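Local coordinates for possible adhesin (Caldicellulosiruptor kronotskyensis, PDB 4WA0), which probably helps the bacterium attach to cellulose, this chain being the C-terminal beta-helix domain of a tapirin, with one bound magnesium ion, at residues D239-A250 / E271-L280; T308-S316 / L333-S341. All blocks are in the same frame, centred on the assembly; numbering follows the deposited sequence. Where two conformers were deposited one is given.

How the contacts relate
Contact 1 comes first along the chain and is complete before contact 2 begins. Their centres lie about 18 Å apart and their nearest atoms about 6 Å, so the two do not touch. Contact 1 sits at one end of the beta-helix, where strand 247-251 is the outermost strand of its face and helix 269-280 packs against it round a magnesium ion. Contact 2 lies farther in, where 308-311 and 333-337 pair on another face. The link is strand 313-316 of contact 2: it joins 291-296, then 258-263, then the antiparallel 247-251 of contact 1. One face thus runs from the coils of contact 2 to the metal-bound end of the domain.

Contact 1: residues D239-A250 / E271-L280; sequences DSVGSNQLGSTA and EARIEISARL. With MG (magnesium ion), chain B.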
loop_
_atom_site.group_PDB
_atom_site.type_symbol
_atom_site.label_atom_id
_atom_site.label_comp_id
_atom_site.label_asym_id
_atom_site.label_seq_id
_atom_site.Cartn_x
_atom_site.Cartn_y
_atom_site.Cartn_z
ATOM N N ASP A 239 -8.779 30.813 2.099
ATOM C CA ASP A 239 -8.597 32.152 2.664
ATOM C C ASP A 239 -8.046 33.131 1.620
ATOM O O ASP A 239 -7.463 32.712 0.615
ATOM C CB ASP A 239 -7.714 32.103 3.959
ATOM C CG ASP A 239 -6.409 31.293 3.814
ATOM O OD1 ASP A 239 -5.648 31.518 2.852
ATOM O OD2 ASP A 239 -6.103 30.489 4.778
ATOM N N SER A 240 -8.149 34.437 1.911
ATOM C CA SER A 240 -7.939 35.456 0.907
ATOM C C SER A 240 -6.495 35.737 0.667
ATOM O O SER A 240 -6.114 36.112 -0.426
ATOM C CB SER A 240 -8.699 36.771 1.292
ATOM O OG SER A 240 -8.064 37.415 2.415
ATOM N N VAL A 241 -5.687 35.541 1.675
ATOM C CA VAL A 241 -4.233 35.591 1.534
ATOM C C VAL A 241 -3.660 34.430 0.681
ATOM O O VAL A 241 -4.295 33.378 0.520
ATOM C CB VAL A 241 -3.507 35.627 2.904
ATOM C CG1 VAL A 241 -3.946 36.873 3.692
ATOM C CG2 VAL A 241 -3.712 34.350 3.722
ATOM N N GLY A 242 -2.459 34.643 0.154
ATOM C CA GLY A 242 -1.790 33.588 -0.575
ATOM C C GLY A 242 -2.572 33.376 -1.834
ATOM O O GLY A 242 -2.836 34.355 -2.565
ATOM N N SER A 243 -2.966 32.118 -2.089
ATOM C CA SER A 243 -3.818 31.819 -3.233
ATOM C C SER A 243 -5.231 31.789 -2.760
ATOM O O SER A 243 -5.551 31.160 -1.744
ATOM C CB SER A 243 -3.434 30.492 -3.904
ATOM O OG SER A 243 -4.460 30.096 -4.779
ATOM N N ASN A 244 -6.116 32.491 -3.472
ATOM C CA ASN A 244 -7.509 32.599 -2.994
ATOM C C ASN A 244 -8.279 31.276 -2.966
ATOM O O ASN A 244 -9.302 31.153 -2.342
ATOM C CB ASN A 244 -8.274 33.682 -3.815
ATOM C CG ASN A 244 -8.510 33.280 -5.286
ATOM O OD1 ASN A 244 -7.725 32.541 -5.931
ATOM N ND2 ASN A 244 -9.598 33.798 -5.836
ATOM N N GLN A 245 -7.741 30.284 -3.691
ATOM C CA GLN A 245 -8.326 29.003 -3.858
ATOM C C GLN A 245 -7.914 28.033 -2.713
ATOM O O GLN A 245 -8.511 26.976 -2.546
ATOM C CB GLN A 245 -7.906 28.454 -5.218
ATOM C CG GLN A 245 -8.429 27.060 -5.484
ATOM C CD GLN A 245 -7.407 25.914 -5.214
ATOM O OE1 GLN A 245 -6.194 26.102 -5.333
ATOM N NE2 GLN A 245 -7.913 24.738 -4.960
ATOM N N LEU A 246 -6.861 28.421 -2.006
ATOM C CA LEU A 246 -6.350 27.588 -0.903
ATOM C C LEU A 246 -6.560 28.193 0.456
ATOM O O LEU A 246 -6.606 29.423 0.611
ATOM C CB LEU A 246 -4.882 27.247 -1.040
ATOM C CG LEU A 246 -4.401 26.526 -2.315
ATOM C CD1 LEU A 246 -2.885 26.539 -2.484
ATOM C CD2 LEU A 246 -5.051 25.163 -2.415
ATOM N N GLY A 247 -6.580 27.286 1.457
ATOM C CA GLY A 247 -6.600 27.680 2.872
ATOM C C GLY A 247 -5.405 27.102 3.596
ATOM O O GLY A 247 -4.800 26.156 3.125
ATOM N N SER A 248 -5.101 27.663 4.777
ATOM C CA SER A 248 -4.001 27.159 5.574
ATOM C C SER A 248 -4.155 27.478 7.038
ATOM O O SER A 248 -4.730 28.512 7.390
ATOM C CB SER A 248 -2.684 27.764 5.091
ATOM O OG SER A 248 -2.640 29.174 5.108
ATOM N N THR A 249 -3.571 26.625 7.884
ATOM C CA THR A 249 -3.382 26.928 9.269
ATOM C C THR A 249 -1.974 26.513 9.605
ATOM O O THR A 249 -1.562 25.376 9.268
ATOM C CB THR A 249 -4.387 26.124 10.095
ATOM O OG1 THR A 249 -5.717 26.385 9.630
ATOM C CG2 THR A 249 -4.289 26.346 11.626
ATOM N N ALA A 250 -1.271 27.382 10.350
ATOM C CA ALA A 250 0.104 27.078 10.756
ATOM C C ALA A 250 0.239 26.932 12.270
ATOM O O ALA A 250 -0.576 27.469 13.040
ATOM C CB ALA A 250 1.026 28.091 10.245
ATOM N N GLU A 271 1.203 26.714 -6.257
ATOM C CA GLU A 271 0.178 27.436 -5.544
ATOM C C GLU A 271 0.199 27.208 -4.003
ATOM O O GLU A 271 -0.015 28.157 -3.211
ATOM C CB GLU A 271 -1.228 27.088 -6.086
ATOM C CG GLU A 271 -1.386 27.688 -7.497
ATOM C CD GLU A 271 -2.346 26.981 -8.440
ATOM O OE1 GLU A 271 -2.797 25.853 -8.154
ATOM O OE2 GLU A 271 -2.568 27.565 -9.571
ATOM N N ALA A 272 0.494 25.983 -3.587
ATOM C CA ALA A 272 0.688 25.696 -2.164
ATOM C C ALA A 272 1.866 26.509 -1.589
ATOM O O ALA A 272 1.752 27.111 -0.495
ATOM C CB ALA A 272 0.881 24.211 -1.881
ATOM N N ARG A 273 2.936 26.617 -2.335
ATOM C CA ARG A 273 4.079 27.446 -1.861
ATOM C C ARG A 273 3.724 28.921 -1.725
ATOM O O ARG A 273 4.180 29.569 -0.779
ATOM C CB ARG A 273 5.275 27.304 -2.753
ATOM C CG ARG A 273 6.015 25.950 -2.701
ATOM C CD ARG A 273 7.372 25.956 -3.473
ATOM N NE ARG A 273 7.240 25.736 -4.909
ATOM C CZ ARG A 273 7.000 24.547 -5.501
ATOM N NH1 ARG A 273 6.927 23.445 -4.766
ATOM N NH2 ARG A 273 6.828 24.463 -6.839
ATOM N N ILE A 274 2.889 29.461 -2.616
ATOM C CA ILE A 274 2.424 30.810 -2.457
ATOM C C ILE A 274 1.574 30.978 -1.193
ATOM O O ILE A 274 1.812 31.941 -0.425
ATOM C CB ILE A 274 1.626 31.249 -3.709
ATOM C CG1 ILE A 274 2.603 31.380 -4.891
ATOM C CG2 ILE A 274 0.852 32.540 -3.391
ATOM C CD1 ILE A 274 1.947 31.450 -6.247
ATOM N N GLU A 275 0.716 29.991 -0.896
ATOM C CA GLU A 275 -0.104 29.980 0.332
ATOM C C GLU A 275 0.806 29.870 1.547
ATOM O O GLU A 275 0.595 30.575 2.532
ATOM C CB GLU A 275 -1.089 28.828 0.304
ATOM C CG GLU A 275 -2.028 28.707 1.517
ATOM C CD GLU A 275 -3.085 29.782 1.638
ATOM O OE1 GLU A 275 -3.343 30.461 0.624
ATOM O OE2 GLU A 275 -3.685 29.931 2.758
ATOM N N ILE A 276 1.803 28.993 1.465
ATOM C CA ILE A 276 2.734 28.784 2.602
ATOM C C ILE A 276 3.529 30.055 2.934
ATOM O O ILE A 276 3.667 30.462 4.120
ATOM C CB ILE A 276 3.709 27.601 2.397
ATOM C CG1 ILE A 276 2.949 26.246 2.269
ATOM C CG2 ILE A 276 4.782 27.532 3.497
ATOM C CD1 ILE A 276 3.748 25.170 1.576
ATOM N N SER A 277 4.033 30.683 1.908
ATOM C CA SER A 277 4.836 31.873 2.093
ATOM C C SER A 277 4.007 33.007 2.750
ATOM O O SER A 277 4.445 33.717 3.692
ATOM C CB SER A 277 5.374 32.300 0.731
ATOM O OG SER A 277 6.292 31.368 0.220
ATOM N N ALA A 278 2.787 33.181 2.274
ATOM C CA ALA A 278 1.906 34.173 2.844
ATOM C C ALA A 278 1.565 33.836 4.281
ATOM O O ALA A 278 1.570 34.732 5.133
ATOM C CB ALA A 278 0.627 34.337 2.004
ATOM N N ARG A 279 1.282 32.564 4.608
ATOM C CA ARG A 279 0.846 32.223 5.972
ATOM C C ARG A 279 2.002 32.373 6.962
ATOM O O ARG A 279 1.787 32.811 8.099
ATOM C CB ARG A 279 0.352 30.768 6.051
ATOM C CG ARG A 279 -0.008 30.284 7.441
ATOM C CD ARG A 279 -1.098 31.070 8.109
ATOM N NE ARG A 279 -2.339 31.020 7.343
ATOM C CZ ARG A 279 -3.271 31.957 7.340
ATOM N NH1 ARG A 279 -4.370 31.826 6.596
ATOM N NH2 ARG A 279 -3.068 33.082 8.009
ATOM N N LEU A 280 3.195 31.995 6.552
ATOM C CA LEU A 280 4.367 31.975 7.444
ATOM C C LEU A 280 5.071 33.306 7.471
ATOM O O LEU A 280 5.862 33.539 8.371
ATOM C CB LEU A 280 5.380 30.889 7.072
ATOM C CG LEU A 280 4.849 29.470 7.288
ATOM C CD1 LEU A 280 5.950 28.510 6.865
ATOM C CD2 LEU A 280 4.407 29.278 8.738
HETATM MG MG MG B . -5.575 31.517 0.494
HETATM O O HOH W 1 -3.747 24.605 -5.853
#
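E275 reaches out of helix 271-280 to the magnesium ion that the loop 239-246 encircles. Its OE1 binds the metal at 2.5 Å, completing a set of six protein oxygens with D239 O and OD1 and the carbonyls of V241, S243 and L246. CG stands anti to the backbone N (chi1 -179°), and a bend at chi2 then swings the carboxylate into the loop.

Hydrogen bonds hold that carboxylate on both oxygens. S243 N meets OE1 of E275 at 3.2 Å, nearly in line with the C-O bond, while S248 OG donates to E275 OE2 from its anti side at 2.7 Å. The same S248 OG accepts from R279 NE at 2.9 Å.

Charge pairing adds R279 NH1 to D239 OD2 at 2.8 Å, a salt bridge whose hydrogen bond is weak; the aspartate oxygen lies at the guanidinium edge, though the two planes stand 83° apart.

Apolar contacts flank the site: A250 CB lies 3.9 Å from L280 CD2 and touches R279 CG.

D239 OD1 and E275 OE2 are 2.5 Å apart. Two ionised acids would be expected to repel here; magnesium, R279 or a shared proton probably relieves that, linking ion, loop and helix.

Contact 2: residues T308-S316 / L333-S341; sequences TIMNGSIIS and LTLKYQMPS
Two neighbouring coils of the parallel beta-helix stack here, strand 308-311 alongside strand 333-337, with the chain turning a corner at G312 into the next face. T308 pairs with L333, I309 with T334, M310 with L335 and N311 with K336, and the ladder of backbone hydrogen bonds is regular: T334 N to T308 O at 2.9 Å, M310 N to T334 O, K336 N to M310 O, and G312 N to K336 O at 3.0 Å. At the corner Q338 N bonds to G312 O at 3.1 Å, carrying the ladder one step past strand 333-337.

On one side of the pair, M310, L333 and L335 form an apolar layer, with T308 CB and CG2 against L333 CD1. The selenomethionine M310 and L335 run side by side in the same direction. L335 CG lies opposite its backbone N (chi1 172°), which brings CD1 to 3.6 Å from M310 CG while CD2 faces I314. I314, already past the corner, turns its CD1 back to meet the CD2 methyls of both leucines, each at 4.0 Å; it faces L333 tip to tip. On the other side N311 OD1 rests 3.5 Å from K336 CB, and Q338 CG lies against N311 CB. At the corner the Y337 ring turns its edge to S313 CB, while its OH bonds to the carbonyl of L8.

Strand 308-311 is the outermost of its face, and 333-337 is followed there by 24-27, which L333, T334 and K336 touch. Inside, M310 packs on strand 291-296 and I314 on 299-302, while S341 occupies the N-cap position just before helix 342-352, its OG bonded to D251.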
loop_
_atom_site.group_PDB
_atom_site.type_symbol
_atom_site.label_atom_id
_atom_site.label_comp_id
_atom_site.label_asym_id
_atom_site.label_seq_id
_atom_site.Cartn_x
_atom_site.Cartn_y
_atom_site.Cartn_z
ATOM N N THR A 308 10.502 16.010 -5.596
ATOM C CA THR A 308 9.955 16.788 -4.476
ATOM C C THR A 308 10.150 16.007 -3.239
ATOM O O THR A 308 9.794 14.818 -3.227
ATOM C CB THR A 308 8.458 17.051 -4.670
ATOM O OG1 THR A 308 8.257 17.673 -5.942
ATOM C CG2 THR A 308 7.922 17.882 -3.531
ATOM N N ILE A 309 10.708 16.639 -2.208
ATOM C CA ILE A 309 10.867 15.982 -0.906
ATOM C C ILE A 309 9.960 16.658 0.097
ATOM O O ILE A 309 10.074 17.900 0.243
ATOM C CB ILE A 309 12.292 16.127 -0.420
ATOM C CG1 ILE A 309 13.151 15.399 -1.457
ATOM C CG2 ILE A 309 12.487 15.559 0.997
ATOM C CD1 ILE A 309 14.631 15.602 -1.301
HETATM N N MSE A 310 9.156 15.869 0.799
HETATM C CA MSE A 310 8.357 16.432 1.902
HETATM C C MSE A 310 8.292 15.601 3.149
HETATM O O MSE A 310 8.533 14.385 3.150
HETATM C CB MSE A 310 6.919 16.812 1.450
HETATM C CG MSE A 310 6.095 15.659 1.137
HETATM SE SE MSE A 310 4.287 16.233 0.475
HETATM C CE MSE A 310 3.492 16.419 2.185
ATOM N N ASN A 311 7.966 16.280 4.232
ATOM C CA ASN A 311 7.752 15.676 5.545
ATOM C C ASN A 311 6.365 16.036 6.035
ATOM O O ASN A 311 6.035 17.206 6.052
ATOM C CB ASN A 311 8.750 16.262 6.569
ATOM C CG ASN A 311 10.191 15.956 6.200
ATOM O OD1 ASN A 311 10.689 14.884 6.503
ATOM N ND2 ASN A 311 10.863 16.904 5.604
ATOM N N GLY A 312 5.532 15.052 6.354
ATOM C CA GLY A 312 4.164 15.273 6.647
ATOM C C GLY A 312 3.194 14.211 6.231
ATOM O O GLY A 312 3.388 13.037 6.518
ATOM N N SER A 313 2.157 14.620 5.507
ATOM C CA SER A 313 1.165 13.679 5.049
ATOM C C SER A 313 0.299 14.301 3.973
ATOM O O SER A 313 0.258 15.547 3.808
ATOM C CB SER A 313 0.330 13.148 6.249
ATOM O OG SER A 313 -0.604 14.123 6.741
ATOM N N ILE A 314 -0.405 13.422 3.280
ATOM C CA ILE A 314 -1.356 13.742 2.171
ATOM C C ILE A 314 -2.670 13.044 2.417
ATOM O O ILE A 314 -2.713 11.793 2.583
ATOM C CB ILE A 314 -0.792 13.295 0.786
ATOM C CG1 ILE A 314 0.470 13.994 0.539
ATOM C CG2 ILE A 314 -1.849 13.447 -0.289
ATOM C CD1 ILE A 314 1.194 13.361 -0.620
ATOM N N ILE A 315 -3.780 13.824 2.423
ATOM C CA ILE A 315 -5.120 13.310 2.700
ATOM C C ILE A 315 -6.069 13.773 1.636
ATOM O O ILE A 315 -6.185 14.976 1.409
ATOM C CB ILE A 315 -5.620 13.762 4.083
ATOM C CG1 ILE A 315 -4.690 13.216 5.146
ATOM C CG2 ILE A 315 -7.058 13.250 4.354
ATOM C CD1 ILE A 315 -4.856 13.828 6.491
ATOM N N SER A 316 -6.716 12.823 0.973
ATOM C CA SER A 316 -7.757 13.174 0.049
ATOM C C SER A 316 -9.072 12.717 0.636
ATOM O O SER A 316 -9.196 11.581 1.124
ATOM C CB SER A 316 -7.564 12.409 -1.238
ATOM O OG SER A 316 -8.813 12.267 -1.954
ATOM N N LEU A 333 8.423 11.690 -5.804
ATOM C CA LEU A 333 8.027 12.326 -4.569
ATOM C C LEU A 333 8.609 11.448 -3.483
ATOM O O LEU A 333 8.372 10.223 -3.504
ATOM C CB LEU A 333 6.514 12.352 -4.358
ATOM C CG LEU A 333 6.015 12.894 -2.974
ATOM C CD1 LEU A 333 6.365 14.369 -2.826
ATOM C CD2 LEU A 333 4.493 12.739 -2.842
ATOM N N THR A 334 9.280 12.051 -2.512
ATOM C CA THR A 334 9.671 11.396 -1.293
ATOM C C THR A 334 8.837 11.986 -0.183
ATOM O O THR A 334 8.801 13.224 -0.039
ATOM C CB THR A 334 11.160 11.653 -1.015
ATOM O OG1 THR A 334 11.929 10.917 -1.973
ATOM C CG2 THR A 334 11.549 11.251 0.318
ATOM N N LEU A 335 8.141 11.129 0.539
ATOM C CA LEU A 335 7.266 11.494 1.651
ATOM C C LEU A 335 7.685 10.757 2.929
ATOM O O LEU A 335 7.551 9.526 3.038
ATOM C CB LEU A 335 5.804 11.257 1.302
ATOM C CG LEU A 335 4.729 11.405 2.399
ATOM C CD1 LEU A 335 4.741 12.830 2.974
ATOM C CD2 LEU A 335 3.355 11.020 1.841
ATOM N N LYS A 336 8.185 11.530 3.891
ATOM C CA LYS A 336 8.491 10.996 5.195
ATOM C C LYS A 336 7.329 11.372 6.079
ATOM O O LYS A 336 7.096 12.550 6.373
ATOM C CB LYS A 336 9.752 11.604 5.776
ATOM C CG LYS A 336 10.039 11.106 7.184
ATOM C CD LYS A 336 10.965 9.932 7.204
ATOM C CE LYS A 336 12.116 10.097 8.176
ATOM N NZ LYS A 336 11.727 10.028 9.602
ATOM N N TYR A 337 6.628 10.368 6.540
ATOM C CA TYR A 337 5.473 10.625 7.407
ATOM C C TYR A 337 5.816 11.364 8.696
ATOM O O TYR A 337 6.785 11.002 9.380
ATOM C CB TYR A 337 4.778 9.319 7.764
ATOM C CG TYR A 337 3.684 9.521 8.807
ATOM C CD1 TYR A 337 2.501 10.138 8.468
ATOM C CD2 TYR A 337 3.833 9.087 10.101
ATOM C CE1 TYR A 337 1.512 10.325 9.415
ATOM C CE2 TYR A 337 2.845 9.283 11.047
ATOM C CZ TYR A 337 1.663 9.941 10.698
ATOM O OH TYR A 337 0.619 10.117 11.641
ATOM N N GLN A 338 4.989 12.354 9.065
ATOM C CA GLN A 338 5.069 12.941 10.401
ATOM C C GLN A 338 3.669 13.221 10.861
ATOM O O GLN A 338 2.877 13.786 10.108
ATOM C CB GLN A 338 5.762 14.292 10.346
ATOM C CG GLN A 338 7.173 14.277 9.811
ATOM C CD GLN A 338 8.143 13.657 10.828
ATOM O OE1 GLN A 338 7.770 13.331 11.979
ATOM N NE2 GLN A 338 9.366 13.447 10.389
HETATM N N MSE A 339 3.373 12.874 12.106
HETATM C CA MSE A 339 2.065 13.173 12.706
HETATM C C MSE A 339 1.918 14.662 12.877
HETATM O O MSE A 339 2.852 15.329 13.347
HETATM C CB MSE A 339 1.940 12.508 14.086
HETATM C CG MSE A 339 0.663 12.861 14.826
HETATM SE SE MSE A 339 -0.827 11.703 14.242
HETATM C CE MSE A 339 -1.415 11.383 16.101
ATOM N N PRO A 340 0.742 15.214 12.521
ATOM C CA PRO A 340 0.581 16.652 12.833
ATOM C C PRO A 340 0.628 16.918 14.314
ATOM O O PRO A 340 0.301 16.016 15.127
ATOM C CB PRO A 340 -0.787 17.017 12.242
ATOM C CG PRO A 340 -1.326 15.809 11.610
ATOM C CD PRO A 340 -0.461 14.642 11.907
ATOM N N SER A 341 1.021 18.131 14.662
ATOM C CA SER A 341 1.028 18.593 16.049
ATOM C C SER A 341 -0.430 18.657 16.535
ATOM O O SER A 341 -1.363 18.735 15.751
ATOM C CB SER A 341 1.630 19.954 16.166
ATOM O OG SER A 341 0.864 20.891 15.436
#